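Local coordinates for protein NEDD8-conjugating enzyme UBC12 (Saccharomyces cerevisiae, PDB 3O2U) that accepts the ubiquitin-like protein Rub1 (NEDD8) from its E1 enzyme as a thioester and catalyses its covalent attachment to other proteins, chiefly the cullin Cdc53, at residues R31-K35 / P55-R60; E74-N78 / F166-V170; S81-L86 / K98-K103. All coordinates share one frame. Residue numbers count along the deposited sequence, not the author numbering.

Contact 1 of 3, residues R31-K35 / P55-R60. With GOL (glycerol), chain C.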
ATOM      1  N   ARG A  31      12.923  -0.876  10.796  1.00 18.93           N
ATOM      2  CA  ARG A  31      13.213   0.412  10.153  1.00 18.18           C
ATOM      3  C   ARG A  31      14.470   0.398   9.302  1.00 17.55           C
ATOM      4  O   ARG A  31      14.514   1.035   8.248  1.00 18.11           O
ATOM      5  CB  ARG A  31      13.236   1.549  11.193  1.00 22.06           C
ATOM      6  CG  ARG A  31      11.853   1.733  11.774  1.00 22.74           C
ATOM      7  CD  ARG A  31      11.703   2.802  12.837  1.00 28.14           C
ATOM      8  NE  ARG A  31      10.364   2.672  13.411  1.00 27.67           N
ATOM      9  CZ  ARG A  31       9.684   3.649  14.003  1.00 36.88           C
ATOM     10  NH1 ARG A  31      10.209   4.862  14.110  1.00 36.77           N
ATOM     11  NH2 ARG A  31       8.474   3.403  14.495  1.00 33.23           N
ATOM     12  N   ILE A  32      15.499  -0.309   9.759  1.00 16.22           N
ATOM     13  CA  ILE A  32      16.706  -0.501   8.953  1.00 14.55           C
ATOM     14  C   ILE A  32      16.393  -1.213   7.641  1.00 16.34           C
ATOM     15  O   ILE A  32      16.927  -0.866   6.596  1.00 18.50           O
ATOM     16  CB  ILE A  32      17.768  -1.345   9.696  1.00 20.34           C
ATOM     17  CG1 ILE A  32      18.325  -0.567  10.891  1.00 23.26           C
ATOM     18  CG2 ILE A  32      18.897  -1.747   8.740  1.00 21.04           C
ATOM     19  CD1 ILE A  32      19.424  -1.296  11.621  1.00 29.65           C
ATOM     20  N   ARG A  33      15.535  -2.223   7.701  1.00 16.33           N
ATOM     21  CA  ARG A  33      15.140  -2.959   6.499  1.00 13.70           C
ATOM     22  C   ARG A  33      14.287  -2.093   5.551  1.00 15.24           C
ATOM     23  O   ARG A  33      14.483  -2.102   4.340  1.00 15.19           O
ATOM     24  CB  ARG A  33      14.391  -4.237   6.893  1.00 16.85           C
ATOM     25  CG  ARG A  33      13.685  -4.930   5.716  1.00 16.18           C
ATOM     26  CD  ARG A  33      14.670  -5.577   4.702  1.00 16.93           C
ATOM     27  NE  ARG A  33      13.925  -5.743   3.452  1.00 18.57           N
ATOM     28  CZ  ARG A  33      13.231  -6.823   3.119  1.00 22.19           C
ATOM     29  NH1 ARG A  33      13.280  -7.913   3.882  1.00 17.15           N
ATOM     30  NH2 ARG A  33      12.529  -6.824   1.985  1.00 21.54           N
ATOM     31  N   LEU A  34      13.357  -1.317   6.092  1.00 13.04           N
ATOM     32  CA  LEU A  34      12.607  -0.396   5.246  1.00 14.28           C
ATOM     33  C   LEU A  34      13.520   0.673   4.603  1.00 17.20           C
ATOM     34  O   LEU A  34      13.351   1.009   3.429  1.00 16.16           O
ATOM     35  CB  LEU A  34      11.456   0.254   6.025  1.00 15.94           C
ATOM     36  CG  LEU A  34      10.640   1.283   5.231  1.00 18.09           C
ATOM     37  CD1 LEU A  34      10.109   0.716   3.921  1.00 18.19           C
ATOM     38  CD2 LEU A  34       9.492   1.845   6.078  1.00 18.02           C
ATOM     39  N   LYS A  35      14.472   1.220   5.355  1.00 14.06           N
ATOM     40  CA  LYS A  35      15.434   2.164   4.744  1.00 17.00           C
ATOM     41  C   LYS A  35      16.162   1.538   3.544  1.00 20.81           C
ATOM     42  O   LYS A  35      16.344   2.171   2.508  1.00 21.94           O
ATOM     43  CB  LYS A  35      16.470   2.625   5.766  1.00 22.27           C
ATOM     44  CG  LYS A  35      15.973   3.659   6.754  1.00 21.82           C
ATOM     45  CD  LYS A  35      17.030   3.907   7.821  1.00 26.98           C
ATOM     46  CE  LYS A  35      18.281   4.554   7.222  1.00 27.49           C
ATOM     47  NZ  LYS A  35      17.965   5.829   6.522  1.00 30.61           N
ATOM     48  N   PRO A  55      11.232   6.054   8.300  1.00 21.58           N
ATOM     49  CA  PRO A  55      11.804   5.028   9.186  1.00 22.88           C
ATOM     50  C   PRO A  55      12.987   5.581   9.999  1.00 23.99           C
ATOM     51  O   PRO A  55      13.503   4.914  10.895  1.00 23.01           O
ATOM     52  CB  PRO A  55      12.295   3.952   8.205  1.00 20.54           C
ATOM     53  CG  PRO A  55      12.434   4.670   6.878  1.00 18.24           C
ATOM     54  CD  PRO A  55      11.319   5.673   6.880  1.00 22.57           C
ATOM     55  N   ASP A  56      13.421   6.794   9.670  1.00 28.39           N
ATOM     56  CA  ASP A  56      14.541   7.440  10.364  1.00 32.16           C
ATOM     57  C   ASP A  56      14.233   7.953  11.769  1.00 37.88           C
ATOM     58  O   ASP A  56      15.127   8.481  12.437  1.00 43.87           O
ATOM     59  CB  ASP A  56      15.063   8.622   9.555  1.00 33.08           C
ATOM     60  CG  ASP A  56      15.804   8.191   8.325  1.00 33.23           C
ATOM     61  OD1 ASP A  56      16.482   7.147   8.386  1.00 38.62           O
ATOM     62  OD2 ASP A  56      15.729   8.910   7.306  1.00 35.16           O
ATOM     63  N   SER A  57      12.988   7.848  12.220  1.00 38.31           N
ATOM     64  CA  SER A  57      12.684   8.293  13.584  1.00 42.77           C
ATOM     65  C   SER A  57      12.985   7.189  14.600  1.00 45.04           C
ATOM     66  O   SER A  57      12.939   6.003  14.269  1.00 44.39           O
ATOM     67  CB  SER A  57      11.232   8.767  13.700  1.00 48.90           C
ATOM     68  OG  SER A  57      10.335   7.670  13.754  1.00 54.60           O
ATOM     69  N   ALA A  58      13.321   7.577  15.826  1.00 51.24           N
ATOM     70  CA  ALA A  58      13.561   6.604  16.887  1.00 52.68           C
ATOM     71  C   ALA A  58      12.285   6.456  17.697  1.00 50.26           C
ATOM     72  O   ALA A  58      12.221   5.675  18.647  1.00 53.57           O
ATOM     73  CB  ALA A  58      14.714   7.044  17.782  1.00 46.13           C
ATOM     74  N   ASP A  59      11.271   7.218  17.303  1.00 50.26           N
ATOM     75  CA  ASP A  59       9.982   7.193  17.975  1.00 47.66           C
ATOM     76  C   ASP A  59       9.204   5.937  17.595  1.00 49.19           C
ATOM     77  O   ASP A  59       8.604   5.861  16.526  1.00 46.24           O
ATOM     78  CB  ASP A  59       9.177   8.450  17.638  1.00 48.20           C
ATOM     79  CG  ASP A  59       7.894   8.554  18.441  1.00 49.76           C
ATOM     80  OD1 ASP A  59       7.601   7.631  19.232  1.00 47.51           O
ATOM     81  OD2 ASP A  59       7.178   9.563  18.282  1.00 51.55           O
ATOM     82  N   ARG A  60       9.221   4.959  18.493  1.00 47.60           N
ATOM     83  CA  ARG A  60       8.504   3.702  18.317  1.00 43.74           C
ATOM     84  C   ARG A  60       7.033   3.908  17.933  1.00 46.86           C
ATOM     85  O   ARG A  60       6.478   3.170  17.110  1.00 45.23           O
ATOM     86  CB  ARG A  60       8.601   2.912  19.621  1.00 51.34           C
ATOM     87  CG  ARG A  60       8.005   1.527  19.608  1.00 48.42           C
ATOM     88  CD  ARG A  60       8.316   0.862  20.936  1.00 49.37           C
ATOM     89  NE  ARG A  60       7.865  -0.520  20.995  1.00 42.51           N
ATOM     90  CZ  ARG A  60       8.403  -1.508  20.291  1.00 45.77           C
ATOM     91  NH1 ARG A  60       9.405  -1.271  19.453  1.00 46.72           N
ATOM     92  NH2 ARG A  60       7.929  -2.736  20.425  1.00 41.96           N
TER
HETATM   93  C1  GOL C3968      13.610   7.644   3.786  1.00 38.04           C
HETATM   94  O1  GOL C3968      12.988   8.096   4.980  1.00 34.92           O
HETATM   95  C2  GOL C3968      15.119   7.819   3.932  1.00 39.48           C
HETATM   96  O2  GOL C3968      15.486   7.339   5.205  1.00 37.62           O
HETATM   97  C3  GOL C3968      15.871   7.042   2.860  1.00 36.93           C
HETATM   98  O3  GOL C3968      16.484   5.899   3.436  1.00 36.73           O
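This is a largely polar helix-to-loop contact, in which helix 29-39, the first of the E2 core, is clasped by the loop that joins strands 47-51 and 65-70. Its apolar part is small and centres on P55, whose CA lies 4.9 Å from the CA of R31. The proline ring rests on the helix: P55 CG touches K35 CG at 3.7 Å, and P55 CB lies 4.1 Å from L34 CD2. From the helix two basic side chains reach the loop in different ways. R31 extends along it and uses its guanidinium to collect backbone carbonyls: NH1 donates to S57 O at 3.0 Å and to D59 O at 3.1 Å, while NH2 adds a weak bond to D59 O at 3.2 Å. The charge itself is met by E90, which forms a salt bridge with R31 NE, so one arginine joins helix, loop and a third part of the chain. K35 instead curls at its end towards the loop, its NZ forming a salt bridge with D56 OD1 at 2.7 Å. A glycerol, probably from the crystallisation liquor, sits beside this pair; its O2 donates to D56 OD2 at 2.6 Å. The arrangement illustrates how an arginine can hold an irregular loop through main-chain oxygens, here where the N-terminal helix of the ubiquitin-conjugating (UBC) fold packs beside the first hairpin of its antiparallel sheet.

Contact 2 of 3, residues E74-N78 / F166-V170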
ATOM      1  N   GLU A  74      -1.065   3.421 -19.682  1.00 28.06           N
ATOM      2  CA  GLU A  74      -1.750   2.518 -20.598  1.00 26.72           C
ATOM      3  C   GLU A  74      -2.861   1.771 -19.848  1.00 27.65           C
ATOM      4  O   GLU A  74      -2.932   1.834 -18.617  1.00 23.78           O
ATOM      5  CB  GLU A  74      -0.754   1.533 -21.232  1.00 29.40           C
ATOM      6  CG  GLU A  74      -0.029   0.636 -20.229  1.00 33.48           C
ATOM      7  CD  GLU A  74       0.973  -0.318 -20.890  1.00 44.19           C
ATOM      8  OE1 GLU A  74       1.237  -0.184 -22.110  1.00 43.56           O
ATOM      9  OE2 GLU A  74       1.499  -1.203 -20.186  1.00 39.86           O
ATOM     10  N   GLY A  75      -3.742   1.089 -20.580  1.00 23.63           N
ATOM     11  CA  GLY A  75      -4.811   0.322 -19.958  1.00 21.16           C
ATOM     12  C   GLY A  75      -6.070   1.103 -19.582  1.00 25.34           C
ATOM     13  O   GLY A  75      -6.213   2.291 -19.879  1.00 23.98           O
ATOM     14  N   TYR A  76      -6.990   0.423 -18.903  1.00 24.35           N
ATOM     15  CA  TYR A  76      -8.288   1.000 -18.565  1.00 24.14           C
ATOM     16  C   TYR A  76      -8.208   2.294 -17.758  1.00 23.92           C
ATOM     17  O   TYR A  76      -9.047   3.189 -17.908  1.00 20.52           O
ATOM     18  CB  TYR A  76      -9.088  -0.008 -17.765  1.00 26.48           C
ATOM     19  CG  TYR A  76      -9.515  -1.217 -18.549  1.00 29.99           C
ATOM     20  CD1 TYR A  76     -10.322  -1.084 -19.669  1.00 30.32           C
ATOM     21  CD2 TYR A  76      -9.128  -2.495 -18.158  1.00 23.27           C
ATOM     22  CE1 TYR A  76     -10.738  -2.182 -20.383  1.00 35.83           C
ATOM     23  CE2 TYR A  76      -9.545  -3.607 -18.863  1.00 35.67           C
ATOM     24  CZ  TYR A  76     -10.350  -3.442 -19.979  1.00 40.61           C
ATOM     25  OH  TYR A  76     -10.766  -4.538 -20.697  1.00 46.95           O
ATOM     26  N   TYR A  77      -7.209   2.366 -16.889  1.00 22.02           N
ATOM     27  CA  TYR A  77      -7.080   3.452 -15.927  1.00 21.61           C
ATOM     28  C   TYR A  77      -6.031   4.444 -16.384  1.00 22.68           C
ATOM     29  O   TYR A  77      -5.556   5.250 -15.596  1.00 19.47           O
ATOM     30  CB  TYR A  77      -6.701   2.882 -14.546  1.00 22.29           C
ATOM     31  CG  TYR A  77      -7.724   1.902 -14.025  1.00 21.14           C
ATOM     32  CD1 TYR A  77      -8.787   2.333 -13.239  1.00 21.69           C
ATOM     33  CD2 TYR A  77      -7.659   0.555 -14.360  1.00 17.11           C
ATOM     34  CE1 TYR A  77      -9.739   1.447 -12.777  1.00 21.33           C
ATOM     35  CE2 TYR A  77      -8.607  -0.342 -13.912  1.00 17.99           C
ATOM     36  CZ  TYR A  77      -9.653   0.114 -13.127  1.00 22.80           C
ATOM     37  OH  TYR A  77     -10.595  -0.769 -12.659  1.00 22.12           O
ATOM     38  N   ASN A  78      -5.667   4.379 -17.664  1.00 22.06           N
ATOM     39  CA  ASN A  78      -4.656   5.271 -18.205  1.00 22.60           C
ATOM     40  C   ASN A  78      -4.868   6.720 -17.784  1.00 25.03           C
ATOM     41  O   ASN A  78      -5.974   7.265 -17.882  1.00 24.31           O
ATOM     42  CB  ASN A  78      -4.539   5.138 -19.733  1.00 25.13           C
ATOM     43  CG  ASN A  78      -5.772   5.633 -20.461  1.00 26.44           C
ATOM     44  OD1 ASN A  78      -5.888   6.808 -20.756  1.00 32.47           O
ATOM     45  ND2 ASN A  78      -6.702   4.736 -20.734  1.00 31.04           N
ATOM     46  N   PHE A 166     -16.397  -2.197 -19.772  1.00 39.20           N
ATOM     47  CA  PHE A 166     -15.618  -1.910 -18.580  1.00 37.71           C
ATOM     48  C   PHE A 166     -14.826  -0.635 -18.806  1.00 33.53           C
ATOM     49  O   PHE A 166     -14.692   0.185 -17.909  1.00 32.04           O
ATOM     50  CB  PHE A 166     -14.690  -3.081 -18.234  1.00 37.68           C
ATOM     51  CG  PHE A 166     -13.967  -2.917 -16.923  1.00 36.40           C
ATOM     52  CD1 PHE A 166     -14.636  -3.075 -15.719  1.00 33.95           C
ATOM     53  CD2 PHE A 166     -12.617  -2.606 -16.896  1.00 33.53           C
ATOM     54  CE1 PHE A 166     -13.972  -2.920 -14.511  1.00 33.25           C
ATOM     55  CE2 PHE A 166     -11.947  -2.459 -15.696  1.00 30.48           C
ATOM     56  CZ  PHE A 166     -12.627  -2.617 -14.502  1.00 28.08           C
ATOM     57  N   ALA A 167     -14.316  -0.461 -20.020  1.00 31.26           N
ATOM     58  CA  ALA A 167     -13.528   0.720 -20.343  1.00 31.50           C
ATOM     59  C   ALA A 167     -14.319   2.007 -20.145  1.00 34.86           C
ATOM     60  O   ALA A 167     -13.787   3.002 -19.664  1.00 33.56           O
ATOM     61  CB  ALA A 167     -12.999   0.639 -21.760  1.00 38.76           C
ATOM     62  N   GLU A 168     -15.587   1.995 -20.532  1.00 33.74           N
ATOM     63  CA  GLU A 168     -16.406   3.193 -20.421  1.00 35.03           C
ATOM     64  C   GLU A 168     -16.870   3.433 -18.989  1.00 31.20           C
ATOM     65  O   GLU A 168     -17.009   4.581 -18.566  1.00 30.02           O
ATOM     66  CB  GLU A 168     -17.594   3.131 -21.381  1.00 41.25           C
ATOM     67  CG  GLU A 168     -17.204   3.298 -22.846  1.00 38.24           C
ATOM     68  CD  GLU A 168     -18.409   3.255 -23.775  1.00 51.31           C
ATOM     69  OE1 GLU A 168     -19.515   2.911 -23.295  1.00 49.06           O
ATOM     70  OE2 GLU A 168     -18.250   3.561 -24.978  1.00 49.04           O
ATOM     71  N   ALA A 169     -17.099   2.350 -18.248  1.00 28.29           N
ATOM     72  CA  ALA A 169     -17.451   2.456 -16.837  1.00 29.45           C
ATOM     73  C   ALA A 169     -16.294   3.044 -16.028  1.00 30.18           C
ATOM     74  O   ALA A 169     -16.507   3.817 -15.091  1.00 24.76           O
ATOM     75  CB  ALA A 169     -17.827   1.109 -16.293  1.00 28.73           C
ATOM     76  N   VAL A 170     -15.071   2.659 -16.391  1.00 26.06           N
ATOM     77  CA  VAL A 170     -13.880   3.144 -15.708  1.00 28.08           C
ATOM     78  C   VAL A 170     -13.659   4.617 -16.030  1.00 28.96           C
ATOM     79  O   VAL A 170     -13.378   5.425 -15.141  1.00 25.28           O
ATOM     80  CB  VAL A 170     -12.638   2.304 -16.083  1.00 24.06           C
ATOM     81  CG1 VAL A 170     -11.377   2.990 -15.606  1.00 24.49           C
ATOM     82  CG2 VAL A 170     -12.749   0.917 -15.474  1.00 24.45           C
TER
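Y76 lays its ring against helix 163-174, where one face receives the edge of F166 and the ring also touches A167. The two rings form a T-shaped (edge-to-face) pair, with centroids 4.9 Å apart and planes at 83°, and the nearest carbons, Y76 CD2 and F166 CD2, are 3.7 Å apart. Y76 sits in a type I beta turn running from G75 to N78, in the loop between strands 65-70 and 82-87 of the UBC fold; the contact thus docks the turn of a sheet hairpin onto a helix in the C-terminal part of the core. The turn is closed by N78 N donating to G75 O at 3.1 Å, and N78 ND2 reaches the same G75 O at 2.6 Å, so both bonds converge on one oxygen; Y76 and Y77 are the turn's central residues. On the helix, F166, A167 and V170 follow an i, i+1, i+4 spacing that brings them to one side. Y76 CD1 meets A167 CB at 3.8 Å, and no hydrogen bond crosses between the segments: shape and aromatic contact carry the interface. Y77 turns its ring inward, its hydroxyl hydrogen-bonded to the backbone of F106, while its ring meets F142 edge-to-face, which carries the contact on towards helix 131-143. Leucines of helix 153-160, L158 and L159, pack against F166 as well. Across the interface, V170 makes a CH-pi contact with Y77, its CG1 lying 3.9 Å from the centroid of the Y77 ring and 27° off the ring normal.

Contact 3 of 3, residues S81-L86 / K98-K103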
ATOM      1  N   SER A  81      -4.880   9.000 -11.519  1.00 22.68           N
ATOM      2  CA  SER A  81      -3.925   8.912 -10.415  1.00 16.25           C
ATOM      3  C   SER A  81      -4.553   8.256  -9.174  1.00 19.45           C
ATOM      4  O   SER A  81      -5.469   8.815  -8.570  1.00 18.15           O
ATOM      5  CB  SER A  81      -3.370  10.305 -10.077  1.00 19.47           C
ATOM      6  OG  SER A  81      -2.577  10.803 -11.147  1.00 24.27           O
ATOM      7  N   ILE A  82      -4.078   7.068  -8.811  1.00 17.28           N
ATOM      8  CA  ILE A  82      -4.599   6.367  -7.637  1.00 15.65           C
ATOM      9  C   ILE A  82      -3.543   6.338  -6.551  1.00 13.14           C
ATOM     10  O   ILE A  82      -2.463   5.799  -6.753  1.00 15.65           O
ATOM     11  CB  ILE A  82      -5.038   4.931  -7.956  1.00 18.40           C
ATOM     12  CG1 ILE A  82      -6.000   4.911  -9.159  1.00 18.50           C
ATOM     13  CG2 ILE A  82      -5.691   4.307  -6.726  1.00 18.42           C
ATOM     14  CD1 ILE A  82      -5.293   4.839 -10.535  1.00 17.97           C
ATOM     15  N   ASN A  83      -3.818   6.974  -5.417  1.00 16.40           N
ATOM     16  CA  ASN A  83      -2.828   6.990  -4.352  1.00 17.05           C
ATOM     17  C   ASN A  83      -3.159   6.009  -3.233  1.00 15.74           C
ATOM     18  O   ASN A  83      -4.330   5.716  -2.971  1.00 15.80           O
ATOM     19  CB  ASN A  83      -2.550   8.418  -3.826  1.00 16.53           C
ATOM     20  CG  ASN A  83      -3.798   9.116  -3.293  1.00 21.50           C
ATOM     21  OD1 ASN A  83      -4.920   8.813  -3.690  1.00 20.88           O
ATOM     22  ND2 ASN A  83      -3.592  10.075  -2.391  1.00 22.63           N
ATOM     23  N   PHE A  84      -2.109   5.495  -2.595  1.00 16.20           N
ATOM     24  CA  PHE A  84      -2.223   4.499  -1.531  1.00 13.99           C
ATOM     25  C   PHE A  84      -1.348   4.950  -0.369  1.00 16.31           C
ATOM     26  O   PHE A  84      -0.285   5.537  -0.570  1.00 15.40           O
ATOM     27  CB  PHE A  84      -1.688   3.127  -1.975  1.00 11.37           C
ATOM     28  CG  PHE A  84      -2.425   2.522  -3.135  1.00 16.68           C
ATOM     29  CD1 PHE A  84      -3.448   1.598  -2.927  1.00 15.92           C
ATOM     30  CD2 PHE A  84      -2.099   2.875  -4.438  1.00 15.03           C
ATOM     31  CE1 PHE A  84      -4.128   1.022  -4.020  1.00 18.69           C
ATOM     32  CE2 PHE A  84      -2.773   2.303  -5.529  1.00 14.38           C
ATOM     33  CZ  PHE A  84      -3.784   1.384  -5.319  1.00 15.33           C
ATOM     34  N   ASN A  85      -1.785   4.650   0.844  1.00 16.04           N
ATOM     35  CA  ASN A  85      -0.925   4.812   2.006  1.00 15.61           C
ATOM     36  C   ASN A  85      -0.406   3.434   2.373  1.00 16.92           C
ATOM     37  O   ASN A  85      -1.162   2.459   2.356  1.00 16.58           O
ATOM     38  CB  ASN A  85      -1.698   5.401   3.184  1.00 19.93           C
ATOM     39  CG  ASN A  85      -1.473   6.897   3.356  1.00 22.25           C
ATOM     40  OD1 ASN A  85      -0.638   7.499   2.681  1.00 27.50           O
ATOM     41  ND2 ASN A  85      -2.226   7.502   4.260  1.00 24.48           N
ATOM     42  N   LEU A  86       0.883   3.346   2.672  1.00 14.30           N
ATOM     43  CA  LEU A  86       1.473   2.104   3.170  1.00 17.17           C
ATOM     44  C   LEU A  86       1.973   2.341   4.597  1.00 17.11           C
ATOM     45  O   LEU A  86       2.855   3.187   4.806  1.00 17.82           O
ATOM     46  CB  LEU A  86       2.642   1.667   2.279  1.00 15.49           C
ATOM     47  CG  LEU A  86       2.337   0.986   0.932  1.00 15.36           C
ATOM     48  CD1 LEU A  86       1.526   1.885   0.017  1.00 17.29           C
ATOM     49  CD2 LEU A  86       3.631   0.613   0.268  1.00 10.42           C
ATOM     50  N   LYS A  98       0.494  -2.430   6.011  1.00 17.10           N
ATOM     51  CA  LYS A  98      -0.924  -2.323   5.688  1.00 19.20           C
ATOM     52  C   LYS A  98      -1.079  -1.367   4.499  1.00 17.16           C
ATOM     53  O   LYS A  98      -0.489  -0.311   4.491  1.00 15.59           O
ATOM     54  CB  LYS A  98      -1.689  -1.780   6.893  1.00 20.05           C
ATOM     55  CG  LYS A  98      -3.108  -1.337   6.574  1.00 26.20           C
ATOM     56  CD  LYS A  98      -3.963  -1.397   7.819  1.00 34.59           C
ATOM     57  CE  LYS A  98      -5.404  -1.020   7.523  1.00 40.88           C
ATOM     58  NZ  LYS A  98      -5.490   0.429   7.211  1.00 42.90           N
ATOM     59  N   VAL A  99      -1.844  -1.754   3.485  1.00 15.40           N
ATOM     60  CA  VAL A  99      -2.017  -0.913   2.311  1.00 16.63           C
ATOM     61  C   VAL A  99      -3.468  -0.430   2.288  1.00 20.46           C
ATOM     62  O   VAL A  99      -4.392  -1.228   2.443  1.00 21.35           O
ATOM     63  CB  VAL A  99      -1.667  -1.698   1.026  1.00 18.47           C
ATOM     64  CG1 VAL A  99      -1.952  -0.876  -0.233  1.00 18.55           C
ATOM     65  CG2 VAL A  99      -0.210  -2.160   1.084  1.00 16.15           C
ATOM     66  N   VAL A 100      -3.654   0.875   2.133  1.00 15.79           N
ATOM     67  CA  VAL A 100      -4.989   1.467   2.059  1.00 16.20           C
ATOM     68  C   VAL A 100      -5.093   2.344   0.821  1.00 16.78           C
ATOM     69  O   VAL A 100      -4.291   3.262   0.647  1.00 17.24           O
ATOM     70  CB  VAL A 100      -5.270   2.362   3.295  1.00 19.57           C
ATOM     71  CG1 VAL A 100      -6.650   2.974   3.207  1.00 22.93           C
ATOM     72  CG2 VAL A 100      -5.135   1.558   4.576  1.00 24.50           C
ATOM     73  N   CYS A 101      -6.069   2.073  -0.036  1.00 16.31           N
ATOM     74  CA  CYS A 101      -6.304   2.936  -1.204  1.00 18.04           C
ATOM     75  C   CYS A 101      -7.085   4.174  -0.764  1.00 21.60           C
ATOM     76  O   CYS A 101      -8.086   4.065  -0.062  1.00 18.48           O
ATOM     77  CB  CYS A 101      -7.064   2.185  -2.310  1.00 15.35           C
ATOM     78  SG  CYS A 101      -7.374   3.211  -3.798  1.00 17.74           S
ATOM     79  N   LEU A 102      -6.613   5.349  -1.175  1.00 18.23           N
ATOM     80  CA  LEU A 102      -7.099   6.609  -0.647  1.00 18.64           C
ATOM     81  C   LEU A 102      -8.129   7.255  -1.557  1.00 24.51           C
ATOM     82  O   LEU A 102      -8.557   8.373  -1.305  1.00 24.74           O
ATOM     83  CB  LEU A 102      -5.933   7.582  -0.442  1.00 17.08           C
ATOM     84  CG  LEU A 102      -4.789   7.052   0.414  1.00 19.89           C
ATOM     85  CD1 LEU A 102      -3.755   8.146   0.612  1.00 20.61           C
ATOM     86  CD2 LEU A 102      -5.325   6.551   1.756  1.00 20.99           C
ATOM     87  N   LYS A 103      -8.507   6.553  -2.626  1.00 21.85           N
ATOM     88  CA  LYS A 103      -9.511   7.051  -3.554  1.00 19.33           C
ATOM     89  C   LYS A 103     -10.622   6.022  -3.745  1.00 22.13           C
ATOM     90  O   LYS A 103     -10.361   4.823  -3.776  1.00 22.31           O
ATOM     91  CB  LYS A 103      -8.871   7.363  -4.917  1.00 22.62           C
ATOM     92  CG  LYS A 103      -7.912   8.559  -4.908  1.00 17.83           C
ATOM     93  CD  LYS A 103      -8.641   9.850  -4.552  1.00 18.54           C
ATOM     94  CE  LYS A 103      -7.782  11.106  -4.830  1.00 25.56           C
ATOM     95  NZ  LYS A 103      -6.480  11.103  -4.105  1.00 28.98           N
TER
HETATM   96  O   HOH W   1      -5.697  11.683  -0.831  1.00 37.28           O
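F84 and C101 form the apolar centre of this antiparallel strand pair: F84 CE1 lies 3.6 Å from C101 CB, and C101 SG stands 4.5 Å from the F84 ring centroid in an oblique sulfur-aromatic contact. I82 CG2 touches C101 SG at 3.6 Å, and L86 CG meets V99 CG2 at 4.1 Å. This buried face packs on helix 131-143, through I82 and F84 on F142 and L86 on L131; the V99 side chain lies about 10 Å from that of C117, the predicted thioester cysteine. Between the non-hydrogen-bonded pairs F84-C101 and L86-V99, N85 and V100 make a hydrogen-bonded pair: N85 N to V100 O at 2.9 Å, V100 N to N85 O at 3.0 Å. Past the strand end, L102 N donates to N83 O at 2.9 Å. At the polar edge K103 NZ donates to N83 OD1 at 2.8 Å, and N83 ND2 to E67 and a water. The chemistry implies one face apolar towards helix 131-143 and one more open, mixing asparagines with V100 and L102.

Read together, the three contacts show chemistry following local burial and the kind of element joined, not distance from the chain's centre. Contact 3 lies most centrally, its centre about 6 Å from that of the chain, and relies on strand hydrogen bonds backed by an apolar face. Contacts 1 and 2 lie on opposite sides of the chain's centre, their centres about 38 Å apart, and each docks a loop on a helix. Contact 1 does so mainly with charge and main-chain carbonyls at a partly buried site, contact 2 with aromatic rings in a buried one. Contacts 2 and 3 adjoin in sequence, since the turn at 74-78 leads into strand 82-87; both also reach F142 of helix 131-143.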